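Local coordinates for protein 2-methyl-aconitate isomerase (Shewanella oneidensis, PDB 5K87) that isomerises 2-methyl-aconitate between its trans and cis forms in propionate breakdown, by base-catalysed proton abstraction coupled with rotation about the C2-C3 bond, at residues A[129-134]-A[154-159]. The protein carries 1 engineered substitution. Residues are numbered along the deposited sequence; the frame is centred on the assembly and turned at random.
Sequences ARIPRN and VPITDG
Arg133 and Asn134 grip the turn at Asp158 and Gly159 through one backbone and one side-chain acceptor. Gly159 N donates to Arg133 O at 2.7 Å, in the carbonyl plane and on a lone pair. Asp158 N gives an almost straight bond, 171° at the hydrogen, to Asn134 OD1 at 2.9 Å, approaching from above the amide carbonyl plane. Asn134 CG lies anti to its carbonyl carbon, beside the backbone N, while the CA-H of Asn134 faces Ile156 O.

The Arg133 side chain starts away from the turn, CG anti to the backbone N (chi1 -176°), then bends at chi2 (68°), and its guanidinium comes to lie with one face over the Asp158-Gly159 peptide; Asp158 O is 3.6 Å from CZ, offset toward the rim of the group. No direct salt bridge forms with the Asp158 carboxylate. Instead one water accepts from Arg133 NE and Asn134 ND2 and donates to Asp158 OD1, and a second donates to both Asn134 OD1 and Asp158 OD1. The carboxylate is thus tied to both residues through solvent, and Asn134 OD1 receives two donors. Positive phi at Asp158 and Gly159 marks the tight reversal of the chain.

Next to these polar groups, buried Ile156 points toward the loop. Its CG2 packs 3.3 Å from Pro132 O, while CG1 meets Pro132 CD and CD1 reaches Ile131 CG2 at 4.2 Å. Ile156 also touches Ile121 of helix 113-122 and Cys137 of strand 135-143, and Pro132 rests on the same cysteine. The contact therefore fastens the loop leading into strand 135-143 to the end of its antiparallel partner, strand 148-157, at the protein surface, just beyond the backbone pairing of Ile156 with Gly135.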
# COMPACT_ATOMS: atom_id res chain seq x y z
N ALA A 129 37.77 2.29 -3.26
CA ALA A 129 38.66 1.51 -4.12
C ALA A 129 37.92 0.38 -4.84
O ALA A 129 38.37 -0.10 -5.88
CB ALA A 129 39.83 0.96 -3.31
N ARG A 130 36.77 -0.04 -4.30
CA ARG A 130 36.00 -1.14 -4.86
C ARG A 130 34.90 -0.70 -5.83
O ARG A 130 34.20 -1.53 -6.40
CB ARG A 130 35.37 -1.98 -3.75
CG ARG A 130 36.37 -2.70 -2.86
CD ARG A 130 35.67 -3.71 -1.97
NE ARG A 130 34.81 -4.61 -2.74
CZ ARG A 130 35.19 -5.81 -3.18
NH1 ARG A 130 34.35 -6.57 -3.88
NH2 ARG A 130 36.41 -6.26 -2.91
N ILE A 131 34.73 0.60 -5.98
CA ILE A 131 33.72 1.12 -6.89
C ILE A 131 34.41 1.66 -8.13
O ILE A 131 35.15 2.64 -8.05
CB ILE A 131 32.91 2.26 -6.27
CG1 ILE A 131 32.39 1.86 -4.88
CG2 ILE A 131 31.76 2.64 -7.18
CD1 ILE A 131 31.74 3.00 -4.14
N PRO A 132 34.19 1.02 -9.28
CA PRO A 132 34.80 1.53 -10.51
C PRO A 132 34.05 2.76 -11.00
O PRO A 132 32.95 3.05 -10.54
CB PRO A 132 34.60 0.38 -11.50
CG PRO A 132 33.33 -0.27 -11.04
CD PRO A 132 33.35 -0.17 -9.53
N ARG A 133 34.65 3.49 -11.92
CA ARG A 133 33.98 4.61 -12.54
C ARG A 133 32.82 4.08 -13.40
O ARG A 133 31.76 4.69 -13.46
CB ARG A 133 34.97 5.40 -13.40
CG ARG A 133 34.40 6.65 -14.02
CD ARG A 133 34.10 7.69 -12.96
NE ARG A 133 33.35 8.81 -13.51
CZ ARG A 133 32.78 9.76 -12.77
NH1 ARG A 133 32.88 9.71 -11.45
NH2 ARG A 133 32.11 10.74 -13.36
N ASN A 134 33.06 2.95 -14.05
CA ASN A 134 32.06 2.27 -14.86
C ASN A 134 32.27 0.77 -14.77
O ASN A 134 33.40 0.31 -14.64
CB ASN A 134 32.17 2.68 -16.33
CG ASN A 134 31.84 4.14 -16.55
OD1 ASN A 134 30.67 4.53 -16.58
ND2 ASN A 134 32.87 4.96 -16.73
N VAL A 154 26.32 -4.92 -8.63
CA VAL A 154 25.57 -3.72 -8.97
C VAL A 154 26.24 -2.97 -10.11
O VAL A 154 27.42 -2.63 -10.01
CB VAL A 154 25.44 -2.79 -7.75
CG1 VAL A 154 24.60 -1.57 -8.09
CG2 VAL A 154 24.85 -3.56 -6.56
N PRO A 155 25.50 -2.69 -11.18
CA PRO A 155 26.10 -1.96 -12.30
C PRO A 155 26.35 -0.49 -11.96
O PRO A 155 25.54 0.14 -11.25
CB PRO A 155 25.07 -2.09 -13.41
CG PRO A 155 23.76 -2.26 -12.69
CD PRO A 155 24.09 -3.05 -11.45
N ILE A 156 27.45 0.04 -12.47
CA ILE A 156 27.90 1.40 -12.21
C ILE A 156 28.08 2.17 -13.52
O ILE A 156 28.66 1.65 -14.48
CB ILE A 156 29.26 1.41 -11.49
CG1 ILE A 156 29.22 0.57 -10.20
CG2 ILE A 156 29.72 2.83 -11.20
CD1 ILE A 156 28.30 1.13 -9.11
N THR A 157 27.57 3.39 -13.57
CA THR A 157 27.79 4.30 -14.70
C THR A 157 28.17 5.66 -14.15
O THR A 157 27.47 6.21 -13.29
CB THR A 157 26.53 4.43 -15.55
OG1 THR A 157 26.22 3.16 -16.15
CG2 THR A 157 26.73 5.48 -16.65
N ASP A 158 29.30 6.21 -14.61
CA ASP A 158 29.75 7.53 -14.19
C ASP A 158 29.85 7.64 -12.67
O ASP A 158 29.45 8.64 -12.07
CB ASP A 158 28.85 8.64 -14.75
CG ASP A 158 28.87 8.70 -16.27
OD1 ASP A 158 29.94 8.42 -16.86
OD2 ASP A 158 27.83 9.01 -16.88
N GLY A 159 30.38 6.58 -12.05
CA GLY A 159 30.60 6.56 -10.62
C GLY A 159 29.36 6.46 -9.75
O GLY A 159 29.45 6.61 -8.54
O HOH W 1 32.56 7.99 -16.48
O HOH W 2 30.16 6.31 -18.60